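Alcohol dehydrogenase IV (Corynebacterium glutamicum, PDB 3IV7) probably reduces maleylacetate with a nicotinamide cofactor, as a member of the iron-containing alcohol dehydrogenase family. Local coordinates at residues T128-L133 with K139-D144; S170-L175 with Q204-I209; L194-I199 with E279-A284; H242-T247 with S343-A348. All coordinates share one frame; numbering follows the deposited sequence.

Interaction 1. Residues T128-L133 with K139-D144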
loop_
_atom_site.group_PDB
_atom_site.type_symbol
_atom_site.label_atom_id
_atom_site.label_comp_id
_atom_site.label_asym_id
_atom_site.label_seq_id
_atom_site.Cartn_x
_atom_site.Cartn_y
_atom_site.Cartn_z
ATOM N N THR A 128 -7.787 4.009 -9.227
ATOM C CA THR A 128 -8.882 3.053 -8.987
ATOM C C THR A 128 -9.133 2.168 -10.224
ATOM O O THR A 128 -8.784 2.531 -11.396
ATOM C CB THR A 128 -10.219 3.752 -8.613
ATOM O OG1 THR A 128 -10.868 4.207 -9.796
ATOM C CG2 THR A 128 -9.993 4.940 -7.681
ATOM N N ASN A 129 -9.779 1.055 -9.960
ATOM C CA ASN A 129 -10.177 0.107 -10.959
ATOM C C ASN A 129 -11.649 0.267 -11.253
ATOM O O ASN A 129 -12.303 -0.675 -11.641
ATOM C CB ASN A 129 -9.894 -1.307 -10.481
ATOM C CG ASN A 129 -10.505 -1.607 -9.114
ATOM O OD1 ASN A 129 -11.159 -0.757 -8.499
ATOM N ND2 ASN A 129 -10.193 -2.780 -8.593
ATOM N N VAL A 130 -12.149 1.486 -11.056
ATOM C CA VAL A 130 -13.552 1.827 -11.273
ATOM C C VAL A 130 -13.690 2.537 -12.604
ATOM O O VAL A 130 -12.926 3.495 -12.911
ATOM C CB VAL A 130 -14.080 2.762 -10.142
ATOM C CG1 VAL A 130 -15.533 3.281 -10.461
ATOM C CG2 VAL A 130 -14.035 2.026 -8.787
ATOM N N TRP A 131 -14.639 2.062 -13.401
ATOM C CA TRP A 131 -14.979 2.670 -14.688
ATOM C C TRP A 131 -16.376 3.242 -14.634
ATOM O O TRP A 131 -17.157 2.860 -13.802
ATOM C CB TRP A 131 -14.905 1.624 -15.814
ATOM C CG TRP A 131 -15.769 0.430 -15.624
ATOM C CD1 TRP A 131 -15.392 -0.767 -15.100
ATOM C CD2 TRP A 131 -17.146 0.302 -15.961
ATOM N NE1 TRP A 131 -16.441 -1.635 -15.091
ATOM C CE2 TRP A 131 -17.536 -1.012 -15.619
ATOM C CE3 TRP A 131 -18.105 1.176 -16.501
ATOM C CZ2 TRP A 131 -18.843 -1.484 -15.805
ATOM C CZ3 TRP A 131 -19.385 0.708 -16.725
ATOM C CH2 TRP A 131 -19.759 -0.609 -16.348
ATOM N N GLY A 132 -16.665 4.158 -15.547
ATOM C CA GLY A 132 -17.969 4.729 -15.680
ATOM C C GLY A 132 -18.346 4.909 -17.128
ATOM O O GLY A 132 -17.492 5.196 -17.993
ATOM N N LEU A 133 -19.617 4.690 -17.406
ATOM C CA LEU A 133 -20.165 4.878 -18.723
ATOM C C LEU A 133 -21.560 5.437 -18.628
ATOM O O LEU A 133 -22.308 5.089 -17.707
ATOM C CB LEU A 133 -20.234 3.539 -19.455
ATOM C CG LEU A 133 -18.906 2.896 -19.847
ATOM C CD1 LEU A 133 -19.144 1.472 -20.323
ATOM C CD2 LEU A 133 -18.194 3.750 -20.944
ATOM N N LYS A 139 -26.044 6.711 -16.175
ATOM C CA LYS A 139 -24.659 6.611 -15.855
ATOM C C LYS A 139 -24.497 5.511 -14.841
ATOM O O LYS A 139 -25.221 5.459 -13.875
ATOM C CB LYS A 139 -24.183 7.955 -15.263
ATOM C CG LYS A 139 -22.811 7.923 -14.601
ATOM C CD LYS A 139 -21.669 7.923 -15.593
ATOM C CE LYS A 139 -20.330 8.220 -14.901
ATOM N NZ LYS A 139 -20.014 7.215 -13.858
ATOM N N THR A 140 -23.584 4.598 -15.071
ATOM C CA THR A 140 -23.275 3.610 -14.053
ATOM C C THR A 140 -21.793 3.459 -13.945
ATOM O O THR A 140 -21.051 3.946 -14.809
ATOM C CB THR A 140 -23.940 2.219 -14.357
ATOM O OG1 THR A 140 -23.260 1.599 -15.427
ATOM C CG2 THR A 140 -25.415 2.388 -14.710
ATOM N N THR A 141 -21.360 2.823 -12.859
ATOM C CA THR A 141 -19.970 2.548 -12.622
ATOM C C THR A 141 -19.803 1.106 -12.253
ATOM O O THR A 141 -20.710 0.470 -11.719
ATOM C CB THR A 141 -19.399 3.364 -11.428
ATOM O OG1 THR A 141 -20.178 3.087 -10.261
ATOM C CG2 THR A 141 -19.418 4.859 -11.731
ATOM N N GLY A 142 -18.649 0.584 -12.533
ATOM C CA GLY A 142 -18.360 -0.780 -12.211
ATOM C C GLY A 142 -16.898 -0.932 -11.951
ATOM O O GLY A 142 -16.143 0.032 -12.027
ATOM N N VAL A 143 -16.502 -2.140 -11.664
ATOM C CA VAL A 143 -15.137 -2.424 -11.354
ATOM C C VAL A 143 -14.571 -3.412 -12.345
ATOM O O VAL A 143 -15.225 -4.373 -12.703
ATOM C CB VAL A 143 -15.026 -3.004 -9.946
ATOM C CG1 VAL A 143 -13.655 -3.607 -9.725
ATOM C CG2 VAL A 143 -15.337 -1.906 -8.914
ATOM N N ASP A 144 -13.331 -3.185 -12.755
ATOM C CA ASP A 144 -12.624 -4.103 -13.666
ATOM C C ASP A 144 -11.148 -3.793 -13.525
ATOM O O ASP A 144 -10.739 -2.640 -13.705
ATOM C CB ASP A 144 -13.127 -3.880 -15.094
ATOM C CG ASP A 144 -12.380 -4.709 -16.149
ATOM O OD1 ASP A 144 -11.457 -5.459 -15.805
ATOM O OD2 ASP A 144 -12.733 -4.569 -17.350
HETATM O O HOH W 1 -16.654 -4.645 -14.893
HETATM O O HOH W 2 -24.040 2.456 -17.843
#
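One face of the Trp131 indole lies over the backbone of Gly142, whose N sits 3.6 Å above the ring plane, over its centre; in the plane, at the edge, comes the backbone N of Leu133. Gly142 CA makes a CH-pi contact, 3.8 Å from the centroid of the five-membered ring. Glycine suits this place because a side chain there would run into the ring. Trp131 CG stands between its own N and carbonyl carbon (chi1 57°), which swings the indole across to the partner strand. A water bridges Trp131 NE1, from which it accepts, and Val143 O, to which it donates. Behind the ring, Trp131 and Gly142 exchange two backbone bonds as an antiparallel hydrogen-bonded pair, and so do Leu133 and Thr140. Asp144 N extends the ladder by one bond, 2.9 Å to Asn129 O. On the other face of the ribbon, Val130 CG2 meets Val143 CG2 at 4.1 Å, the two beta-branched side chains crossing obliquely. This is a beta hairpin at the surface of the family's N-terminal half. The hairpin lies against helix 98-111: Trp131 and Leu133 pack on Met109, and Lys105 NZ bonds to Val130 O and Thr128 OG1.

Interaction 2. Residues S170-L175 with Q204-I209; sequences SGLNGL and QGLPKI
Leu206 lays its forked end over the bare backbone of Gly171, with CD1 3.8 Å from Gly171 C and CD2 3.9 Å from Gly171 CA. This is a leucine side chain packed on a glycine of a neighbouring helix, within the all-helical C-terminal half of the iron-containing alcohol dehydrogenase fold, where helix 164-181 and helix 189-211 pass close to each other. Gly171 and Leu206 are the nearest pair, their CA atoms 6.9 Å apart. Glycine suits its position because a CB would point at the partner helix and collide with Leu206 CD2; without one, a leucine can settle directly on the main chain. Leucine suits the other side, since its two methyls lie side by side over the glycine's CA and carbonyl carbon.

The torsions explain the reach. Leu206 CG lies anti to the carbonyl carbon (chi1 -60°), a usual helical choice, and an extended chi2 of 177° carries CD1 farther out toward helix 164-181. All three touching residues are buried, and the contact is van der Waals, methyl groups against main chain and one leucine methyl. Leu206 also rests on Ala222 of helix 216-236, while Leu172 touches Ala261 of helix 256-271, so the small interface is enclosed by further helices. Pro207, which follows Leu206, has no N-H to give to the preceding turn, and helix 189-211 is kinked there. Beside the glycine, Leu172 adds the one pairing of side chain with side chain: its CD2 comes within 4.3 Å of Leu206 CD1.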
loop_
_atom_site.group_PDB
_atom_site.type_symbol
_atom_site.label_atom_id
_atom_site.label_comp_id
_atom_site.label_asym_id
_atom_site.label_seq_id
_atom_site.Cartn_x
_atom_site.Cartn_y
_atom_site.Cartn_z
ATOM N N SER A 170 -11.539 19.937 -6.080
ATOM C CA SER A 170 -11.011 18.621 -6.458
ATOM C C SER A 170 -10.218 18.023 -5.320
ATOM O O SER A 170 -10.280 16.813 -5.085
ATOM C CB SER A 170 -10.139 18.681 -7.739
ATOM O OG SER A 170 -9.660 17.375 -8.083
ATOM N N GLY A 171 -9.455 18.837 -4.610
ATOM C CA GLY A 171 -8.708 18.317 -3.422
ATOM C C GLY A 171 -9.639 17.755 -2.354
ATOM O O GLY A 171 -9.343 16.746 -1.706
ATOM N N LEU A 172 -10.784 18.398 -2.175
ATOM C CA LEU A 172 -11.757 17.936 -1.188
ATOM C C LEU A 172 -12.469 16.689 -1.687
ATOM O O LEU A 172 -12.931 15.881 -0.886
ATOM C CB LEU A 172 -12.741 19.057 -0.853
ATOM C CG LEU A 172 -12.098 20.225 -0.072
ATOM C CD1 LEU A 172 -13.050 21.407 0.007
ATOM C CD2 LEU A 172 -11.673 19.803 1.330
ATOM N N ASN A 173 -12.565 16.533 -3.014
ATOM C CA ASN A 173 -13.020 15.260 -3.623
ATOM C C ASN A 173 -12.059 14.143 -3.166
ATOM O O ASN A 173 -12.488 13.082 -2.658
ATOM C CB ASN A 173 -12.994 15.417 -5.124
ATOM C CG ASN A 173 -13.501 14.190 -5.896
ATOM O OD1 ASN A 173 -13.921 13.153 -5.339
ATOM N ND2 ASN A 173 -13.409 14.294 -7.184
ATOM N N GLY A 174 -10.766 14.431 -3.258
ATOM C CA GLY A 174 -9.725 13.504 -2.818
ATOM C C GLY A 174 -9.847 13.247 -1.328
ATOM O O GLY A 174 -9.764 12.115 -0.888
ATOM N N LEU A 175 -10.156 14.302 -0.566
ATOM C CA LEU A 175 -10.349 14.171 0.858
ATOM C C LEU A 175 -11.551 13.260 1.200
ATOM O O LEU A 175 -11.491 12.497 2.165
ATOM C CB LEU A 175 -10.500 15.538 1.517
ATOM C CG LEU A 175 -10.228 15.560 3.002
ATOM C CD1 LEU A 175 -8.826 15.057 3.259
ATOM C CD2 LEU A 175 -10.437 17.029 3.617
ATOM N N GLN A 204 -2.431 19.505 4.579
ATOM C CA GLN A 204 -1.207 20.306 4.532
ATOM C C GLN A 204 -1.114 21.064 3.212
ATOM O O GLN A 204 -0.830 22.261 3.193
ATOM C CB GLN A 204 0.027 19.383 4.674
ATOM C CG GLN A 204 0.265 18.861 6.085
ATOM C CD GLN A 204 0.738 19.950 7.039
ATOM O OE1 GLN A 204 1.664 20.732 6.727
ATOM N NE2 GLN A 204 0.106 20.019 8.201
ATOM N N GLY A 205 -1.438 20.366 2.118
ATOM C CA GLY A 205 -1.243 20.892 0.757
ATOM C C GLY A 205 -2.226 21.948 0.271
ATOM O O GLY A 205 -1.815 22.983 -0.276
ATOM N N LEU A 206 -3.519 21.715 0.492
ATOM C CA LEU A 206 -4.531 22.586 -0.051
ATOM C C LEU A 206 -4.412 24.034 0.431
ATOM O O LEU A 206 -4.509 24.944 -0.376
ATOM C CB LEU A 206 -5.958 22.010 0.176
ATOM C CG LEU A 206 -6.202 20.612 -0.468
ATOM C CD1 LEU A 206 -7.594 20.084 -0.152
ATOM C CD2 LEU A 206 -5.960 20.608 -1.991
ATOM N N PRO A 207 -4.136 24.254 1.734
ATOM C CA PRO A 207 -4.015 25.646 2.138
ATOM C C PRO A 207 -2.782 26.344 1.523
ATOM O O PRO A 207 -2.783 27.568 1.385
ATOM C CB PRO A 207 -3.852 25.567 3.667
ATOM C CG PRO A 207 -4.431 24.223 4.047
ATOM C CD PRO A 207 -4.215 23.336 2.889
ATOM N N LYS A 208 -1.712 25.573 1.258
ATOM C CA LYS A 208 -0.500 26.125 0.682
ATOM C C LYS A 208 -0.754 26.546 -0.794
ATOM O O LYS A 208 -0.184 27.509 -1.267
ATOM C CB LYS A 208 0.635 25.116 0.764
ATOM C CG LYS A 208 1.143 24.849 2.182
ATOM C CD LYS A 208 2.238 23.796 2.166
ATOM C CE LYS A 208 2.459 23.178 3.553
ATOM N NZ LYS A 208 3.419 22.122 3.482
ATOM N N ILE A 209 -1.644 25.823 -1.474
ATOM C CA ILE A 209 -2.054 26.145 -2.848
ATOM C C ILE A 209 -2.898 27.430 -2.882
ATOM O O ILE A 209 -2.751 28.256 -3.796
ATOM C CB ILE A 209 -2.843 24.971 -3.500
ATOM C CG1 ILE A 209 -1.900 23.777 -3.729
ATOM C CG2 ILE A 209 -3.525 25.426 -4.839
ATOM C CD1 ILE A 209 -2.562 22.492 -3.913
#

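Interaction 3. Residues L194-I199 with E279-A284. With EDO (1,2-ethanediol), chain C.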
loop_
_atom_site.group_PDB
_atom_site.type_symbol
_atom_site.label_atom_id
_atom_site.label_comp_id
_atom_site.label_asym_id
_atom_site.label_seq_id
_atom_site.Cartn_x
_atom_site.Cartn_y
_atom_site.Cartn_z
ATOM N N LEU A 194 -3.721 4.252 4.817
ATOM C CA LEU A 194 -3.520 5.030 3.584
ATOM C C LEU A 194 -4.472 6.240 3.541
ATOM O O LEU A 194 -4.063 7.310 3.176
ATOM C CB LEU A 194 -3.683 4.153 2.332
ATOM C CG LEU A 194 -2.636 3.014 2.218
ATOM C CD1 LEU A 194 -2.887 2.150 0.993
ATOM C CD2 LEU A 194 -1.202 3.586 2.195
ATOM N N ALA A 195 -5.743 6.046 3.918
ATOM C CA ALA A 195 -6.705 7.131 3.924
ATOM C C ALA A 195 -6.248 8.267 4.847
ATOM O O ALA A 195 -6.357 9.406 4.491
ATOM C CB ALA A 195 -8.075 6.642 4.335
ATOM N N ALA A 196 -5.679 7.915 6.005
ATOM C CA ALA A 196 -5.215 8.903 6.995
ATOM C C ALA A 196 -3.981 9.656 6.469
ATOM O O ALA A 196 -3.822 10.826 6.734
ATOM C CB ALA A 196 -4.885 8.216 8.294
ATOM N N GLU A 197 -3.109 8.948 5.747
ATOM C CA GLU A 197 -1.962 9.572 5.108
ATOM C C GLU A 197 -2.442 10.525 4.031
ATOM O O GLU A 197 -1.863 11.583 3.842
ATOM C CB GLU A 197 -1.032 8.514 4.514
ATOM C CG GLU A 197 0.129 9.058 3.673
ATOM C CD GLU A 197 1.235 9.726 4.476
ATOM O OE1 GLU A 197 1.077 9.932 5.711
ATOM O OE2 GLU A 197 2.318 9.999 3.851
ATOM N N GLY A 198 -3.521 10.160 3.338
ATOM C CA GLY A 198 -4.116 11.065 2.341
ATOM C C GLY A 198 -4.696 12.318 2.989
ATOM O O GLY A 198 -4.567 13.417 2.445
ATOM N N ILE A 199 -5.372 12.147 4.143
ATOM C CA ILE A 199 -5.923 13.280 4.880
ATOM C C ILE A 199 -4.787 14.228 5.297
ATOM O O ILE A 199 -4.891 15.438 5.112
ATOM C CB ILE A 199 -6.707 12.863 6.137
ATOM C CG1 ILE A 199 -7.949 12.056 5.758
ATOM C CG2 ILE A 199 -7.119 14.107 6.958
ATOM C CD1 ILE A 199 -8.701 11.437 6.974
ATOM N N GLU A 279 -13.310 8.342 13.467
ATOM C CA GLU A 279 -13.281 9.743 13.887
ATOM C C GLU A 279 -11.931 10.088 14.538
ATOM O O GLU A 279 -11.355 11.127 14.258
ATOM C CB GLU A 279 -14.452 10.029 14.856
ATOM C CG GLU A 279 -14.787 11.513 15.086
ATOM C CD GLU A 279 -13.817 12.226 16.036
ATOM O OE1 GLU A 279 -13.226 11.575 16.904
ATOM O OE2 GLU A 279 -13.665 13.454 15.901
ATOM N N ARG A 280 -11.408 9.199 15.380
ATOM C CA ARG A 280 -10.144 9.487 16.059
ATOM C C ARG A 280 -8.959 9.438 15.083
ATOM O O ARG A 280 -8.047 10.244 15.164
ATOM C CB ARG A 280 -9.933 8.548 17.258
ATOM C CG ARG A 280 -10.908 8.824 18.424
ATOM C CD ARG A 280 -10.522 8.034 19.688
ATOM N NE ARG A 280 -10.303 6.601 19.438
ATOM C CZ ARG A 280 -11.212 5.634 19.597
ATOM N NH1 ARG A 280 -12.448 5.910 19.989
ATOM N NH2 ARG A 280 -10.878 4.367 19.355
ATOM N N ARG A 281 -9.004 8.524 14.133
ATOM C CA ARG A 281 -7.958 8.457 13.134
ATOM C C ARG A 281 -7.958 9.736 12.266
ATOM O O ARG A 281 -6.914 10.315 12.012
ATOM C CB ARG A 281 -8.129 7.215 12.271
ATOM C CG ARG A 281 -6.933 6.932 11.407
ATOM C CD ARG A 281 -7.230 5.914 10.351
ATOM N NE ARG A 281 -7.287 4.555 10.864
ATOM C CZ ARG A 281 -6.236 3.765 11.070
ATOM N NH1 ARG A 281 -4.998 4.199 10.848
ATOM N NH2 ARG A 281 -6.429 2.525 11.521
ATOM N N ALA A 282 -9.132 10.170 11.835
ATOM C CA ALA A 282 -9.234 11.373 10.999
ATOM C C ALA A 282 -8.742 12.599 11.807
ATOM O O ALA A 282 -7.937 13.390 11.330
ATOM C CB ALA A 282 -10.689 11.568 10.526
ATOM N N ALA A 283 -9.223 12.705 13.042
ATOM C CA ALA A 283 -8.809 13.766 13.965
ATOM C C ALA A 283 -7.284 13.846 14.074
ATOM O O ALA A 283 -6.717 14.911 13.928
ATOM C CB ALA A 283 -9.438 13.535 15.365
ATOM N N ALA A 284 -6.633 12.706 14.330
ATOM C CA ALA A 284 -5.171 12.652 14.402
ATOM C C ALA A 284 -4.525 13.126 13.092
ATOM O O ALA A 284 -3.536 13.847 13.099
ATOM C CB ALA A 284 -4.717 11.237 14.715
HETATM C C1 EDO C . -10.714 3.218 11.967
HETATM O O1 EDO C . -10.238 3.727 10.718
HETATM C C2 EDO C . -10.417 1.730 12.065
HETATM O O2 EDO C . -9.071 1.563 12.507
#
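An extended start, with Arg281 CG anti to the backbone N (chi1 -168°), runs the arginine's methylenes past Ala196, and a bend at chi3 (-76°) then turns the guanidinium toward a bound 1,2-ethanediol. From the facing helix, Ile199 CG1 lies anti to its carbonyl carbon, and the extended chain beyond it sends CD1 out to Ala282. Two small patches result. In the first, Ala196 CB rests against the aliphatic part of Arg281, 3.9 Å from CD and as close to CG. In the second, Ile199 CD1 reaches Ala282 CB at 4.1 Å and is equally near its CA. Alanine suits both places: a single methyl lets helix 189-211 approach helix 276-286 until the CA atoms of Ala196 and Ala282 are 6.2 Å apart. Isoleucine can fill the buried side, where it also touches Leu175 and Cys178 of helix 164-181, joining three helices of the C-terminal domain.

At the outer end, Arg281 NE donates to O1 of the diol over 3.1 Å, and NH2 donates to O2 over 3.0 Å in a nearly straight bond (167°). The diol probably came from the crystallisation liquor. The aliphatic part of Arg281 thus packs on Ala196 while, in the crystal, its guanidinium binds the diol, so the contact between these two segments is made by apolar groups, and the charged end lies beside it.

Interaction 4. Residues H242-T247 with S343-A348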
loop_
_atom_site.group_PDB
_atom_site.type_symbol
_atom_site.label_atom_id
_atom_site.label_comp_id
_atom_site.label_asym_id
_atom_site.label_seq_id
_atom_site.Cartn_x
_atom_site.Cartn_y
_atom_site.Cartn_z
ATOM N N HIS A 242 -20.027 8.683 -1.175
ATOM C CA HIS A 242 -19.903 8.417 -2.595
ATOM C C HIS A 242 -21.218 8.023 -3.214
ATOM O O HIS A 242 -21.478 8.364 -4.356
ATOM C CB HIS A 242 -18.813 7.354 -2.868
ATOM C CG HIS A 242 -17.440 7.828 -2.545
ATOM N ND1 HIS A 242 -16.942 7.833 -1.261
ATOM C CD2 HIS A 242 -16.481 8.383 -3.328
ATOM C CE1 HIS A 242 -15.724 8.353 -1.274
ATOM N NE2 HIS A 242 -15.420 8.686 -2.515
ATOM N N LYS A 243 -22.039 7.285 -2.485
ATOM C CA LYS A 243 -23.359 6.900 -3.012
ATOM C C LYS A 243 -24.209 8.164 -3.243
ATOM O O LYS A 243 -24.813 8.314 -4.283
ATOM C CB LYS A 243 -24.076 5.954 -2.059
ATOM C CG LYS A 243 -23.426 4.575 -1.867
ATOM C CD LYS A 243 -23.062 3.911 -3.183
ATOM C CE LYS A 243 -22.481 2.512 -2.955
ATOM N NZ LYS A 243 -22.278 1.812 -4.243
ATOM N N ILE A 244 -24.210 9.080 -2.266
ATOM C CA ILE A 244 -24.917 10.348 -2.402
ATOM C C ILE A 244 -24.392 11.118 -3.628
ATOM O O ILE A 244 -25.170 11.511 -4.515
ATOM C CB ILE A 244 -24.740 11.221 -1.164
ATOM C CG1 ILE A 244 -25.507 10.636 0.024
ATOM C CG2 ILE A 244 -25.198 12.643 -1.456
ATOM C CD1 ILE A 244 -25.203 11.307 1.340
ATOM N N CYS A 245 -23.074 11.288 -3.707
ATOM C CA CYS A 245 -22.477 12.041 -4.812
ATOM C C CYS A 245 -22.712 11.431 -6.181
ATOM O O CYS A 245 -22.913 12.164 -7.168
ATOM C CB CYS A 245 -20.996 12.264 -4.546
ATOM S SG CYS A 245 -20.753 13.373 -3.110
ATOM N N HIS A 246 -22.714 10.092 -6.254
ATOM C CA HIS A 246 -22.996 9.398 -7.501
ATOM C C HIS A 246 -24.422 9.758 -7.975
ATOM O O HIS A 246 -24.609 10.093 -9.115
ATOM C CB HIS A 246 -22.835 7.872 -7.321
ATOM C CG HIS A 246 -22.962 7.083 -8.594
ATOM N ND1 HIS A 246 -23.992 6.187 -8.815
ATOM C CD2 HIS A 246 -22.173 7.028 -9.697
ATOM C CE1 HIS A 246 -23.825 5.613 -9.995
ATOM N NE2 HIS A 246 -22.737 6.117 -10.556
ATOM N N THR A 247 -25.393 9.694 -7.073
ATOM C CA THR A 247 -26.786 10.116 -7.375
ATOM C C THR A 247 -26.840 11.574 -7.818
ATOM O O THR A 247 -27.472 11.896 -8.822
ATOM C CB THR A 247 -27.699 9.969 -6.146
ATOM O OG1 THR A 247 -27.789 8.599 -5.761
ATOM C CG2 THR A 247 -29.124 10.511 -6.433
ATOM N N SER A 343 -32.812 12.657 4.001
ATOM C CA SER A 343 -33.452 13.899 3.543
ATOM C C SER A 343 -32.914 15.093 4.335
ATOM O O SER A 343 -32.634 16.123 3.767
ATOM C CB SER A 343 -34.976 13.827 3.671
ATOM O OG SER A 343 -35.505 12.900 2.751
ATOM N N ARG A 344 -32.744 14.931 5.648
ATOM C CA ARG A 344 -32.223 16.031 6.500
ATOM C C ARG A 344 -30.776 16.350 6.142
ATOM O O ARG A 344 -30.370 17.508 6.135
ATOM C CB ARG A 344 -32.324 15.679 7.989
ATOM C CG ARG A 344 -31.857 16.812 8.955
ATOM C CD ARG A 344 -32.860 17.919 9.010
ATOM N NE ARG A 344 -32.385 19.085 9.751
ATOM C CZ ARG A 344 -31.629 20.048 9.237
ATOM N NH1 ARG A 344 -31.187 19.965 7.980
ATOM N NH2 ARG A 344 -31.275 21.076 9.994
ATOM N N LEU A 345 -30.004 15.320 5.861
ATOM C CA LEU A 345 -28.626 15.498 5.460
ATOM C C LEU A 345 -28.561 16.334 4.181
ATOM O O LEU A 345 -27.806 17.307 4.111
ATOM C CB LEU A 345 -27.949 14.149 5.254
ATOM C CG LEU A 345 -26.481 14.178 4.878
ATOM C CD1 LEU A 345 -25.790 12.827 5.263
ATOM C CD2 LEU A 345 -26.284 14.500 3.393
ATOM N N LEU A 346 -29.347 15.952 3.179
ATOM C CA LEU A 346 -29.358 16.678 1.913
ATOM C C LEU A 346 -29.921 18.130 2.052
ATOM O O LEU A 346 -29.519 19.011 1.310
ATOM C CB LEU A 346 -30.120 15.900 0.847
ATOM C CG LEU A 346 -29.398 14.669 0.294
ATOM C CD1 LEU A 346 -30.273 13.967 -0.768
ATOM C CD2 LEU A 346 -28.068 15.049 -0.275
ATOM N N GLU A 347 -30.849 18.350 2.991
ATOM C CA GLU A 347 -31.344 19.715 3.280
ATOM C C GLU A 347 -30.226 20.580 3.806
ATOM O O GLU A 347 -30.110 21.738 3.438
ATOM C CB GLU A 347 -32.458 19.698 4.325
ATOM C CG GLU A 347 -33.728 19.133 3.865
ATOM C CD GLU A 347 -34.674 18.853 5.018
ATOM O OE1 GLU A 347 -34.618 19.593 6.038
ATOM O OE2 GLU A 347 -35.458 17.892 4.907
ATOM N N ALA A 348 -29.406 20.017 4.681
ATOM C CA ALA A 348 -28.261 20.747 5.246
ATOM C C ALA A 348 -27.247 21.108 4.170
ATOM O O ALA A 348 -26.742 22.236 4.143
ATOM C CB ALA A 348 -27.593 19.931 6.359
#
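Ile244, with the most surface buried here, sends its two branches to two different leucines of helix 339-351. Its CD1 meets Leu345 CD2 at 3.9 Å, the side chains reaching for each other tip to tip. Its CG2 comes equally close, 3.9 Å, to Leu346 CD2, but there the side chains slide past each other in opposite directions. The branching at CB makes this double contact possible: CG2 lies anti to the backbone N, whereas CG1 lies anti to the carbonyl carbon (chi1 -70°) and carries CD1 along a separate course.

The two leucines are neighbours in sequence and meet the same isoleucine with different first torsions, near 180° in Leu345 and -73° in Leu346. Each leucine offers its CD2 methyl to a different branch of the isoleucine. With the nearest CA atoms, those of Ile244 and Leu346, 8.9 Å apart, long aliphatic side chains are needed to bridge the gap.

The contact joins helix 240-250 to helix 339-351, near the end of the chain, within the helical C-terminal domain of the family. Other hydrophobic residues close round it: Val267 of helix 256-271 touches Ile244, Ala321 of helix 318-326 touches Leu346, and Leu358 touches Leu345. Two residues before Ile244, His242 points to another side of the helix, hydrogen-bonding through ND1 to Asp180 and through NE2 to His177, with its ring stacked on Phe233.

Overall arrangement
From the N terminus, interaction 1 comes first and closes the shortest loop, a hairpin complete before any other contact opens. Interactions 2 and 3 then cross: their segments alternate along the chain, and both use helix 189-211; Leu175 CD1 of one lies 3.8 Å from Ile199 CA of the other. Interaction 3 crosses interaction 4 in turn, since 242-247 falls between 194-199 and 279-284, while interactions 2 and 4 follow in series. Together these three tie helices near and far in the chain together, closing loops of increasing length. Interaction 1 belongs to the N-terminal part of the fold yet touches interaction 4, where Thr141 CG2 packs on His246 NE2, bringing the hairpin against the helical half.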